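Local coordinates for citryl-spermidine/3,4-dihydroxybenzoyl-citryl-spermidine:spermidine ligase (Bacillus anthracis, PDB 3TO3), which catalyses the ATP-dependent condensation of spermidine with citryl-spermidine intermediates in the biosynthesis of the siderophore petrobactin, at residues G518-A521 against F522-D526; D510-L514 against F515-E519; N406-I410 against E411-R415; D383-F387 against N388-A392; P399-D402 against A403-K407. One frame throughout, in Å; residues are numbered along the deposited sequence.

How the contacts relate
From the N terminus, contact 4 (383-392) comes first, turning the end of strand 383-386 into the loop that touches ATP. Contact 5 (399-407) joins a beta turn to the start of helix 402-408, and contact 3 (406-415), overlapping it at Asn406 and Lys407, passes from that helix into helix 410-432. Contacts 2 (510-519) and 1 (518-526) follow much later as successive turns of helix 502-528, sharing Gly518 and Glu519. All are local, so they run in series, none enclosing another. Space brings them together: Leu520 of contact 1 packs on Leu390, Ile401 and Trp413 of contacts 4, 5 and 3, while Asn516 of contact 2 meets Tyr391 of contact 4.

Contact 1. Residues G518-A521 against F522-D526; sequences GELA and FVLAD
Phe522 leans back along its helix toward Gly518 and Glu519, meeting one with a face and the other with an edge. Its CG lies anti to the carbonyl carbon (chi1 -69°), which swings the ring back over the preceding turn; Gly518 O then sits over the rim of one face, 3.6 Å from Phe522 CD2. At the ring edge, in its plane, comes the carboxylate of Glu519, with OE2 3.9 Å from Phe522 CD2 and the two flat groups turned 74° apart. A bend at chi2 curls the Glu519 chain, whose OE1 forms a salt bridge with Arg80. Both segments belong to helix 502-528, here a regular alpha-helix with i to i+4 bonds; in one of them Leu524 N reaches Leu520 O at 2.9 Å. Another face of the helix is aliphatic: Leu520 CG and Leu524 CD1 meet loosely at 4.4 Å, one turn apart, and branched apolar chains suit this buried side, where Leu524 also packs on Phe535. The small methyl of Ala521 suits the close approach of helix 532-547, whose Phe535 it touches. Val523 turns its CG2 toward the preceding turn, 3.7 Å from Glu519 O.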
# COMPACT_ATOMS: atom_id res chain seq x y z
N GLY B 518 8.95 -34.13 2.60
CA GLY B 518 7.72 -34.76 3.02
C GLY B 518 6.60 -34.60 2.01
O GLY B 518 5.75 -35.46 1.90
N GLU B 519 6.61 -33.50 1.27
CA GLU B 519 5.59 -33.26 0.24
C GLU B 519 5.67 -34.33 -0.84
O GLU B 519 4.65 -34.77 -1.37
CB GLU B 519 5.76 -31.89 -0.40
CG GLU B 519 5.53 -30.73 0.56
CD GLU B 519 4.05 -30.51 0.95
OE1 GLU B 519 3.83 -29.82 1.98
OE2 GLU B 519 3.12 -31.01 0.24
N LEU B 520 6.88 -34.76 -1.18
CA LEU B 520 7.06 -35.87 -2.12
C LEU B 520 6.41 -37.18 -1.61
O LEU B 520 5.74 -37.87 -2.36
CB LEU B 520 8.55 -36.10 -2.44
CG LEU B 520 8.93 -37.16 -3.47
CD1 LEU B 520 8.33 -36.84 -4.88
CD2 LEU B 520 10.45 -37.30 -3.53
N ALA B 521 6.60 -37.50 -0.33
CA ALA B 521 5.98 -38.67 0.27
C ALA B 521 4.45 -38.63 0.11
O ALA B 521 3.81 -39.64 -0.16
CB ALA B 521 6.36 -38.79 1.74
N PHE B 522 3.87 -37.45 0.26
CA PHE B 522 2.44 -37.29 -0.01
C PHE B 522 2.03 -37.62 -1.46
O PHE B 522 1.00 -38.24 -1.69
CB PHE B 522 1.99 -35.86 0.31
CG PHE B 522 2.01 -35.53 1.77
CD1 PHE B 522 1.68 -36.49 2.71
CD2 PHE B 522 2.35 -34.27 2.20
CE1 PHE B 522 1.70 -36.17 4.04
CE2 PHE B 522 2.38 -33.95 3.52
CZ PHE B 522 2.06 -34.91 4.45
N VAL B 523 2.83 -37.17 -2.42
CA VAL B 523 2.56 -37.39 -3.82
C VAL B 523 2.69 -38.88 -4.14
O VAL B 523 1.83 -39.45 -4.79
CB VAL B 523 3.49 -36.56 -4.71
CG1 VAL B 523 3.42 -37.05 -6.13
CG2 VAL B 523 3.09 -35.10 -4.66
N LEU B 524 3.72 -39.51 -3.61
CA LEU B 524 3.92 -40.92 -3.88
C LEU B 524 2.76 -41.74 -3.31
O LEU B 524 2.23 -42.60 -4.01
CB LEU B 524 5.28 -41.39 -3.36
CG LEU B 524 6.49 -40.76 -4.06
CD1 LEU B 524 7.76 -41.38 -3.53
CD2 LEU B 524 6.44 -40.87 -5.62
N ALA B 525 2.36 -41.46 -2.06
CA ALA B 525 1.20 -42.15 -1.46
C ALA B 525 -0.11 -41.96 -2.24
O ALA B 525 -0.84 -42.92 -2.52
CB ALA B 525 0.99 -41.74 -0.00
N ASP B 526 -0.43 -40.72 -2.58
CA ASP B 526 -1.75 -40.50 -3.15
C ASP B 526 -1.85 -40.84 -4.63
O ASP B 526 -2.90 -41.22 -5.09
CB ASP B 526 -2.28 -39.11 -2.79
CG ASP B 526 -2.36 -38.90 -1.25
OD1 ASP B 526 -2.99 -39.73 -0.54
OD2 ASP B 526 -1.75 -37.93 -0.76

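Contact 2. Residues D510-L514 against F515-E519; sequences DALFL and FNVGE
A wider pi-type turn interrupts helix 502-528 beside the ATP pocket, and Phe515 lies against Asp510 and Leu514 within it. The i to i+5 bonds that define the turn run from Phe515 N to Asp510 O, from Val517 N to Leu512 O at 2.9 Å, and from Gly518 N to Phe513 O at 2.8 Å. Phe513 O also accepts from Asn516 N, and the two donors reach it from opposite faces of its carbonyl plane. Glycine suits position 518, where a beta carbon would collide with Phe513 O. Leu514 CD2 makes a CH-pi contact over the centre of the Phe515 ring, 3.6 Å from its centroid. Leu514 has CG anti to the backbone N (chi1 -169°), laying its chain alongside the aromatic ring. Asp510 runs beside the same ring, OD1 lying 3.6 Å from Phe515 CE2; this buried oxygen has no polar partner in the model, while OD2 takes a weak hydrogen bond from Glu570 N. Val517 presents CB to the edge of the Phe513 ring, 3.8 Å from Phe513 CD1, a compact branched residue that fits alongside the ring. Asn516 offers both amide ends, OD1 to Tyr391 of the ATP pocket and ND2 to Ser438 O. Around the turn, Leu512, Phe513 and Val517 face Ile422 of helix 410-432, Leu512 and Asn516 touch Met443 of strand 443-448, and Asp510 and Leu514 pack on strand 566-570.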
# COMPACT_ATOMS: atom_id res chain seq x y z
N ASP B 510 12.46 -30.10 10.37
CA ASP B 510 11.50 -29.07 9.99
C ASP B 510 11.70 -28.53 8.58
O ASP B 510 10.78 -28.43 7.80
CB ASP B 510 11.61 -27.92 10.99
CG ASP B 510 10.30 -27.21 11.24
OD1 ASP B 510 9.26 -27.88 11.24
OD2 ASP B 510 10.31 -25.98 11.47
N ALA B 511 12.91 -28.17 8.22
CA ALA B 511 13.08 -27.53 6.94
C ALA B 511 13.23 -28.58 5.82
O ALA B 511 12.44 -28.62 4.87
CB ALA B 511 14.21 -26.54 6.96
N LEU B 512 14.27 -29.40 5.91
CA LEU B 512 14.49 -30.44 4.90
C LEU B 512 13.30 -31.39 4.71
O LEU B 512 12.91 -31.68 3.57
CB LEU B 512 15.76 -31.24 5.20
CG LEU B 512 16.17 -32.27 4.15
CD1 LEU B 512 16.51 -31.63 2.76
CD2 LEU B 512 17.36 -33.10 4.67
N PHE B 513 12.73 -31.88 5.81
CA PHE B 513 11.77 -33.00 5.78
C PHE B 513 10.33 -32.54 5.82
O PHE B 513 9.65 -32.61 4.83
CB PHE B 513 12.05 -34.02 6.88
CG PHE B 513 13.25 -34.90 6.59
CD1 PHE B 513 13.56 -35.26 5.30
CD2 PHE B 513 14.07 -35.33 7.61
CE1 PHE B 513 14.66 -36.05 5.01
CE2 PHE B 513 15.17 -36.10 7.33
CZ PHE B 513 15.47 -36.47 6.03
N LEU B 514 9.90 -32.02 6.96
CA LEU B 514 8.53 -31.61 7.15
C LEU B 514 8.01 -30.68 6.04
O LEU B 514 6.98 -30.97 5.45
CB LEU B 514 8.35 -31.00 8.56
CG LEU B 514 6.91 -30.75 9.05
CD1 LEU B 514 6.87 -30.54 10.57
CD2 LEU B 514 6.33 -29.54 8.37
N PHE B 515 8.69 -29.58 5.74
CA PHE B 515 8.16 -28.63 4.74
C PHE B 515 8.62 -28.88 3.30
O PHE B 515 8.22 -28.15 2.41
CB PHE B 515 8.50 -27.16 5.08
CG PHE B 515 7.81 -26.66 6.31
CD1 PHE B 515 6.42 -26.61 6.37
CD2 PHE B 515 8.55 -26.24 7.43
CE1 PHE B 515 5.78 -26.16 7.52
CE2 PHE B 515 7.92 -25.78 8.59
CZ PHE B 515 6.53 -25.74 8.64
N ASN B 516 9.49 -29.85 3.09
CA ASN B 516 10.00 -30.05 1.76
C ASN B 516 9.93 -31.51 1.26
O ASN B 516 9.02 -31.86 0.52
CB ASN B 516 11.42 -29.50 1.78
CG ASN B 516 12.15 -29.72 0.51
OD1 ASN B 516 11.55 -29.89 -0.54
ND2 ASN B 516 13.48 -29.70 0.58
N VAL B 517 10.79 -32.39 1.77
CA VAL B 517 10.92 -33.75 1.26
C VAL B 517 9.65 -34.54 1.56
O VAL B 517 9.31 -35.47 0.86
CB VAL B 517 12.19 -34.48 1.81
CG1 VAL B 517 12.10 -35.95 1.66
CG2 VAL B 517 13.46 -33.97 1.14
N GLY B 518 8.95 -34.13 2.60
CA GLY B 518 7.72 -34.76 3.02
C GLY B 518 6.60 -34.60 2.01
O GLY B 518 5.75 -35.46 1.90
N GLU B 519 6.61 -33.50 1.27
CA GLU B 519 5.59 -33.26 0.24
C GLU B 519 5.67 -34.33 -0.84
O GLU B 519 4.65 -34.77 -1.37
CB GLU B 519 5.76 -31.89 -0.40
CG GLU B 519 5.53 -30.73 0.56
CD GLU B 519 4.05 -30.51 0.95
OE1 GLU B 519 3.83 -29.82 1.98
OE2 GLU B 519 3.12 -31.01 0.24

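Contact 3. Residues N406-I410 against E411-R415; sequences NKYGI and ENWLR
The chain leaves helix 402-408 at Gly409, whose positive phi (87°) breaks the helical path, and enters helix 410-432 directly, with Trp413 N bonded to Gly409 O and Leu414 N to Ile410 O. Glycine fits here because, at these backbone angles, a beta carbon would be jammed against the preceding carbonyl oxygen. Across the junction, Asn412 sends its amide back to the end of the first helix: ND2 donates to Tyr408 O over 3.3 Å, approaching almost straight down the carbonyl, though the acceptor is tilted from the amide plane. The CG of Asn412 lies anti to its carbonyl carbon (chi1 -61°), carrying the amide back toward Tyr408. A short polar side chain suits this exposed spot, where it supplies a donor to a carbonyl at a helix end. Beside this bond, Tyr408 and Trp413 meet obliquely. Tyr408 CD1 lies at the edge of the indole, 4.1 Å from Trp413 CD1, and their polar ends go elsewhere, Tyr408 OH to Glu449 O and Trp413 NE1 to Gly450 O. The broad indole suits the buried corner, packing also on Trp404 and Leu405. In the first turn of the second helix, Glu411 extends toward Arg415, whose NE and NH2 both grip OE1; the NE to OE1 bond is 3.0 Å and uses the anti lone pair. Arg415 also forms salt bridges with Glu541 and Glu542 of helix 532-547. Gly409, ending one helix and serving as N-cap of the next, makes this a tight helix-to-helix junction.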
# COMPACT_ATOMS: atom_id res chain seq x y z
N ASN B 406 8.32 -44.24 -13.98
CA ASN B 406 8.05 -45.37 -14.86
C ASN B 406 9.36 -45.98 -15.37
O ASN B 406 9.52 -47.21 -15.44
CB ASN B 406 7.13 -44.98 -16.03
CG ASN B 406 5.72 -44.59 -15.59
OD1 ASN B 406 5.32 -44.82 -14.45
ND2 ASN B 406 4.96 -44.00 -16.50
N LYS B 407 10.32 -45.11 -15.69
CA LYS B 407 11.60 -45.54 -16.27
C LYS B 407 12.53 -46.22 -15.26
O LYS B 407 13.08 -47.28 -15.55
CB LYS B 407 12.32 -44.37 -16.96
CG LYS B 407 13.47 -44.77 -17.88
CD LYS B 407 14.47 -43.62 -18.13
CE LYS B 407 14.95 -43.62 -19.58
NZ LYS B 407 16.29 -42.99 -19.78
N TYR B 408 12.76 -45.61 -14.10
CA TYR B 408 13.69 -46.20 -13.14
C TYR B 408 13.09 -47.05 -12.04
O TYR B 408 13.81 -47.79 -11.36
CB TYR B 408 14.57 -45.13 -12.52
CG TYR B 408 15.28 -44.33 -13.56
CD1 TYR B 408 14.83 -43.07 -13.92
CD2 TYR B 408 16.40 -44.84 -14.19
CE1 TYR B 408 15.49 -42.34 -14.89
CE2 TYR B 408 17.07 -44.13 -15.15
CZ TYR B 408 16.62 -42.88 -15.52
OH TYR B 408 17.29 -42.17 -16.50
N GLY B 409 11.77 -46.99 -11.89
CA GLY B 409 11.13 -47.63 -10.75
C GLY B 409 11.14 -46.65 -9.58
O GLY B 409 12.04 -45.84 -9.45
N ILE B 410 10.14 -46.75 -8.72
CA ILE B 410 9.94 -45.78 -7.68
C ILE B 410 10.95 -45.92 -6.57
O ILE B 410 11.60 -44.94 -6.18
CB ILE B 410 8.52 -45.89 -7.08
CG1 ILE B 410 7.48 -45.47 -8.11
CG2 ILE B 410 8.39 -45.04 -5.84
CD1 ILE B 410 6.06 -45.40 -7.54
N GLU B 411 11.08 -47.14 -6.06
CA GLU B 411 12.01 -47.36 -4.97
C GLU B 411 13.43 -47.00 -5.42
O GLU B 411 14.14 -46.33 -4.69
CB GLU B 411 11.96 -48.78 -4.43
CG GLU B 411 12.88 -48.99 -3.23
CD GLU B 411 12.93 -50.43 -2.71
OE1 GLU B 411 13.91 -50.76 -2.01
OE2 GLU B 411 12.00 -51.23 -2.99
N ASN B 412 13.83 -47.42 -6.61
CA ASN B 412 15.18 -47.09 -7.06
C ASN B 412 15.40 -45.60 -7.22
O ASN B 412 16.48 -45.10 -6.92
CB ASN B 412 15.55 -47.76 -8.39
CG ASN B 412 15.54 -49.25 -8.28
OD1 ASN B 412 15.69 -49.80 -7.19
ND2 ASN B 412 15.33 -49.92 -9.42
N TRP B 413 14.39 -44.91 -7.72
CA TRP B 413 14.53 -43.48 -7.97
C TRP B 413 14.61 -42.75 -6.63
O TRP B 413 15.44 -41.88 -6.44
CB TRP B 413 13.35 -42.96 -8.80
CG TRP B 413 13.52 -41.54 -9.26
CD1 TRP B 413 14.15 -41.11 -10.40
CD2 TRP B 413 13.09 -40.36 -8.58
NE1 TRP B 413 14.12 -39.74 -10.47
CE2 TRP B 413 13.47 -39.26 -9.37
CE3 TRP B 413 12.39 -40.14 -7.37
CZ2 TRP B 413 13.19 -37.93 -9.00
CZ3 TRP B 413 12.12 -38.85 -7.00
CH2 TRP B 413 12.51 -37.75 -7.81
N LEU B 414 13.76 -43.13 -5.69
CA LEU B 414 13.74 -42.49 -4.38
C LEU B 414 15.05 -42.74 -3.60
O LEU B 414 15.58 -41.83 -2.98
CB LEU B 414 12.52 -42.96 -3.58
CG LEU B 414 12.34 -42.44 -2.16
CD1 LEU B 414 12.22 -40.90 -2.11
CD2 LEU B 414 11.13 -43.11 -1.53
N ARG B 415 15.59 -43.95 -3.67
CA ARG B 415 16.89 -44.19 -3.06
C ARG B 415 18.00 -43.33 -3.67
O ARG B 415 18.77 -42.70 -2.94
CB ARG B 415 17.27 -45.64 -3.15
CG ARG B 415 16.36 -46.54 -2.38
CD ARG B 415 16.94 -47.94 -2.33
NE ARG B 415 16.13 -48.79 -1.48
CZ ARG B 415 16.29 -48.88 -0.16
NH1 ARG B 415 17.24 -48.17 0.43
NH2 ARG B 415 15.50 -49.67 0.55

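Contact 4. Residues D383-F387 against N388-A392; sequences DAVPF and NGLYA. With ATP (adenosine-5'-triphosphate), chain E.
Strand 383-386 ends at Pro386, and the backbone then coils through Phe387 to Leu390 with helical angles but without a regular helix. The strand pairs antiparallel with strand 443-448 in the mixed sheet, and the turn after it brings Asn388 and Tyr391 to the ATP pocket. Gly389 N bonds to Pro386 O at 2.7 Å and Leu390 N to Phe387 O at 3.0 Å, each an i to i+3 bond with the donor above the carbonyl plane. Glycine at 389 is readily understood, since a beta carbon there would run into Pro386 O and Val385 CG2. Leu390 folds back over the turn, crossing Phe387 at a slant, and its CD1 makes a CH-pi contact with one face of the ring, 3.7 Å from the centroid. Its other methyl, CD2, meets Val385 CG1 at 3.9 Å, so the forked side chain bridges the strand and the aromatic ring. These apolar residues suit the buried side, where Phe387 also lies on Met443 and on Val517 of helix 502-528. Toward the nucleotide, Asn388 CB lies 3.4 Å from ATP N6, and CG, between the backbone N and the carbonyl carbon (chi1 64°), carries the amide toward the imidazole edge of adenine, with ND2 3.4 Å from ATP N7; Gln282 OE1 holds ND2. Tyr391, an experimentally established ATP-binding residue, has a long side chain ending in a hydroxyl, well suited to reaching the base. Asn516 OD1, a second-shell partner, probably steadies that hydroxyl. The exocyclic amine of adenine lies at the edge of the tyrosine ring, ATP N6 donating to Tyr391 OH over 3.1 Å.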
# COMPACT_ATOMS: atom_id res chain seq x y z
N ASP B 383 20.91 -32.30 -16.92
CA ASP B 383 20.01 -31.14 -16.80
C ASP B 383 19.65 -30.94 -15.32
O ASP B 383 20.17 -31.64 -14.45
CB ASP B 383 18.75 -31.28 -17.67
CG ASP B 383 18.24 -29.92 -18.21
OD1 ASP B 383 18.46 -28.85 -17.57
OD2 ASP B 383 17.62 -29.93 -19.30
N ALA B 384 18.76 -29.99 -15.04
CA ALA B 384 18.50 -29.63 -13.66
C ALA B 384 17.05 -29.28 -13.48
O ALA B 384 16.42 -28.73 -14.38
CB ALA B 384 19.38 -28.43 -13.23
N VAL B 385 16.52 -29.57 -12.30
CA VAL B 385 15.15 -29.22 -11.99
C VAL B 385 15.13 -28.62 -10.58
O VAL B 385 15.81 -29.11 -9.69
CB VAL B 385 14.22 -30.50 -12.10
CG1 VAL B 385 14.76 -31.64 -11.27
CG2 VAL B 385 12.83 -30.20 -11.64
N PRO B 386 14.33 -27.57 -10.37
CA PRO B 386 14.15 -27.06 -9.01
C PRO B 386 13.59 -28.13 -8.10
O PRO B 386 12.71 -28.89 -8.50
CB PRO B 386 13.13 -25.93 -9.17
CG PRO B 386 12.66 -25.98 -10.59
CD PRO B 386 13.68 -26.73 -11.38
N PHE B 387 14.07 -28.18 -6.86
CA PHE B 387 13.76 -29.33 -6.03
C PHE B 387 12.26 -29.46 -5.72
O PHE B 387 11.74 -30.56 -5.74
CB PHE B 387 14.63 -29.35 -4.79
CG PHE B 387 14.63 -30.67 -4.07
CD1 PHE B 387 15.57 -31.63 -4.38
CD2 PHE B 387 13.69 -30.95 -3.09
CE1 PHE B 387 15.59 -32.84 -3.70
CE2 PHE B 387 13.71 -32.15 -2.43
CZ PHE B 387 14.67 -33.09 -2.73
N ASN B 388 11.57 -28.36 -5.48
CA ASN B 388 10.12 -28.45 -5.34
C ASN B 388 9.39 -28.89 -6.63
O ASN B 388 8.23 -29.29 -6.61
CB ASN B 388 9.52 -27.14 -4.80
CG ASN B 388 9.70 -25.97 -5.75
OD1 ASN B 388 10.77 -25.79 -6.35
ND2 ASN B 388 8.66 -25.15 -5.88
N GLY B 389 10.06 -28.84 -7.77
CA GLY B 389 9.50 -29.45 -8.95
C GLY B 389 9.21 -30.94 -8.78
O GLY B 389 8.26 -31.47 -9.34
N LEU B 390 10.03 -31.62 -8.00
CA LEU B 390 9.89 -33.06 -7.83
C LEU B 390 8.51 -33.50 -7.31
O LEU B 390 8.06 -34.61 -7.57
CB LEU B 390 11.00 -33.60 -6.95
CG LEU B 390 12.43 -33.27 -7.44
CD1 LEU B 390 13.44 -33.71 -6.43
CD2 LEU B 390 12.77 -33.84 -8.80
N TYR B 391 7.88 -32.67 -6.50
CA TYR B 391 6.49 -32.89 -6.08
C TYR B 391 5.43 -32.06 -6.79
O TYR B 391 4.29 -32.06 -6.39
CB TYR B 391 6.34 -32.87 -4.55
CG TYR B 391 7.10 -31.80 -3.82
CD1 TYR B 391 6.53 -30.53 -3.60
CD2 TYR B 391 8.39 -32.03 -3.33
CE1 TYR B 391 7.23 -29.51 -2.91
CE2 TYR B 391 9.11 -31.01 -2.64
CZ TYR B 391 8.51 -29.77 -2.42
OH TYR B 391 9.21 -28.77 -1.74
N ALA B 392 5.83 -31.28 -7.80
CA ALA B 392 4.84 -30.56 -8.62
C ALA B 392 4.00 -31.51 -9.46
O ALA B 392 4.42 -32.63 -9.75
CB ALA B 392 5.51 -29.52 -9.52
PB ATP E . 14.62 -15.82 -2.54
O1B ATP E . 14.44 -14.54 -3.32
O2B ATP E . 15.18 -15.50 -1.18
O3B ATP E . 15.56 -16.79 -3.33
PA ATP E . 12.06 -15.93 -1.63
O1A ATP E . 12.18 -14.42 -1.69
O2A ATP E . 12.02 -16.46 -0.20
O3A ATP E . 13.26 -16.57 -2.38
O5' ATP E . 10.73 -16.31 -2.38
C5' ATP E . 10.61 -17.52 -3.03
C4' ATP E . 9.28 -17.95 -3.33
O4' ATP E . 9.28 -19.40 -3.58
C3' ATP E . 8.38 -17.73 -2.18
O3' ATP E . 7.35 -16.90 -2.54
C2' ATP E . 7.89 -19.07 -1.81
O2' ATP E . 6.59 -19.02 -1.41
C1' ATP E . 8.04 -19.82 -3.10
N9 ATP E . 7.95 -21.25 -3.00
C8 ATP E . 7.15 -22.01 -3.77
N7 ATP E . 7.32 -23.29 -3.41
C5 ATP E . 8.24 -23.35 -2.41
C6 ATP E . 8.79 -24.42 -1.69
N6 ATP E . 8.36 -25.76 -1.96
N1 ATP E . 9.71 -24.15 -0.73
C2 ATP E . 10.10 -22.88 -0.49
N3 ATP E . 9.58 -21.84 -1.17
C4 ATP E . 8.65 -22.04 -2.14

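Contact 5. Residues P399-D402 against A403-K407; sequences PIID and AWLNK
Ile401 holds CG1 between its backbone N and carbonyl carbon (chi1 60°), an arrangement that points its two branches at different residues of the first helical turn. The Ile401 and Trp404 side chains cross at about a right angle, CG2 of Ile401 lying 3.9 Å from Trp404 CE3, while Ile401 CG1 lies 3.9 Å from Leu405 CD1. Asp402 has CG anti to the backbone N (chi1 -178°), bringing the carboxylate toward Asn406, the planes of the two groups 82° apart; Asp402 OD1 is hydrogen-bonded with Tyr528 OH. This is the start of helix 402-408: a type I beta turn from Pro399 to Asp402 runs into it, with Leu405 N bonded to Ile401 O and Asn406 N to Asp402 O. Two waters satisfy early amides of the helix. One accepts from Trp404 N at 3.0 Å and the other from Ala403 N at 2.7 Å, and both donate to Ile400 O. A small alanine suits the exposed, hydrated side, whereas branched Ile401 and Leu405 suit the covered one. There, Ile401 rests on Leu520 of helix 502-528 and on Trp413 of helix 410-432, Leu405 packs on Ile410 of helix 410-432 and Tyr528 of helix 502-528, and Trp404 meets His447 of strand 443-448.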
# COMPACT_ATOMS: atom_id res chain seq x y z
N PRO B 399 1.83 -36.22 -11.63
CA PRO B 399 3.11 -35.73 -11.12
C PRO B 399 4.06 -35.50 -12.29
O PRO B 399 4.08 -36.32 -13.21
CB PRO B 399 3.60 -36.90 -10.26
CG PRO B 399 2.33 -37.58 -9.83
CD PRO B 399 1.50 -37.54 -11.08
N ILE B 400 4.82 -34.42 -12.27
CA ILE B 400 5.73 -34.19 -13.36
C ILE B 400 6.89 -35.21 -13.39
O ILE B 400 7.52 -35.39 -14.42
CB ILE B 400 6.29 -32.75 -13.40
CG1 ILE B 400 7.29 -32.55 -12.29
CG2 ILE B 400 5.17 -31.70 -13.35
CD1 ILE B 400 8.54 -31.92 -12.80
N ILE B 401 7.14 -35.91 -12.28
CA ILE B 401 8.20 -36.92 -12.27
C ILE B 401 7.70 -38.25 -12.82
O ILE B 401 8.44 -39.25 -12.82
CB ILE B 401 8.90 -37.14 -10.88
CG1 ILE B 401 7.90 -37.58 -9.81
CG2 ILE B 401 9.65 -35.88 -10.43
CD1 ILE B 401 8.54 -37.89 -8.47
N ASP B 402 6.46 -38.28 -13.29
CA ASP B 402 5.82 -39.54 -13.67
C ASP B 402 6.66 -40.39 -14.63
O ASP B 402 6.98 -41.54 -14.31
CB ASP B 402 4.41 -39.30 -14.20
CG ASP B 402 3.68 -40.60 -14.57
OD1 ASP B 402 3.16 -41.27 -13.65
OD2 ASP B 402 3.63 -40.94 -15.78
N ALA B 403 7.06 -39.83 -15.77
CA ALA B 403 7.88 -40.60 -16.71
C ALA B 403 9.12 -41.16 -16.02
O ALA B 403 9.43 -42.32 -16.20
CB ALA B 403 8.27 -39.77 -17.93
N TRP B 404 9.81 -40.37 -15.22
CA TRP B 404 10.99 -40.89 -14.54
C TRP B 404 10.67 -42.09 -13.66
O TRP B 404 11.43 -43.06 -13.63
CB TRP B 404 11.68 -39.81 -13.69
CG TRP B 404 12.18 -38.66 -14.49
CD1 TRP B 404 12.33 -38.61 -15.86
CD2 TRP B 404 12.56 -37.38 -13.99
NE1 TRP B 404 12.81 -37.37 -16.22
CE2 TRP B 404 12.95 -36.60 -15.10
CE3 TRP B 404 12.62 -36.82 -12.71
CZ2 TRP B 404 13.40 -35.29 -14.96
CZ3 TRP B 404 13.06 -35.52 -12.57
CH2 TRP B 404 13.45 -34.77 -13.69
N LEU B 405 9.59 -42.00 -12.90
CA LEU B 405 9.24 -43.10 -12.03
C LEU B 405 9.00 -44.38 -12.84
O LEU B 405 9.43 -45.45 -12.42
CB LEU B 405 8.05 -42.79 -11.11
CG LEU B 405 8.20 -41.61 -10.14
CD1 LEU B 405 6.88 -41.35 -9.37
CD2 LEU B 405 9.35 -41.87 -9.20
N ASN B 406 8.32 -44.24 -13.98
CA ASN B 406 8.05 -45.37 -14.86
C ASN B 406 9.36 -45.98 -15.37
O ASN B 406 9.52 -47.21 -15.44
CB ASN B 406 7.13 -44.98 -16.03
CG ASN B 406 5.72 -44.59 -15.59
OD1 ASN B 406 5.32 -44.82 -14.45
ND2 ASN B 406 4.96 -44.00 -16.50
N LYS B 407 10.32 -45.11 -15.69
CA LYS B 407 11.60 -45.54 -16.27
C LYS B 407 12.53 -46.22 -15.26
O LYS B 407 13.08 -47.28 -15.55
CB LYS B 407 12.32 -44.37 -16.96
CG LYS B 407 13.47 -44.77 -17.88
CD LYS B 407 14.47 -43.62 -18.13
CE LYS B 407 14.95 -43.62 -19.58
NZ LYS B 407 16.29 -42.99 -19.78
O HOH W 1 9.43 -37.45 -15.73
O HOH W 2 6.17 -37.44 -16.58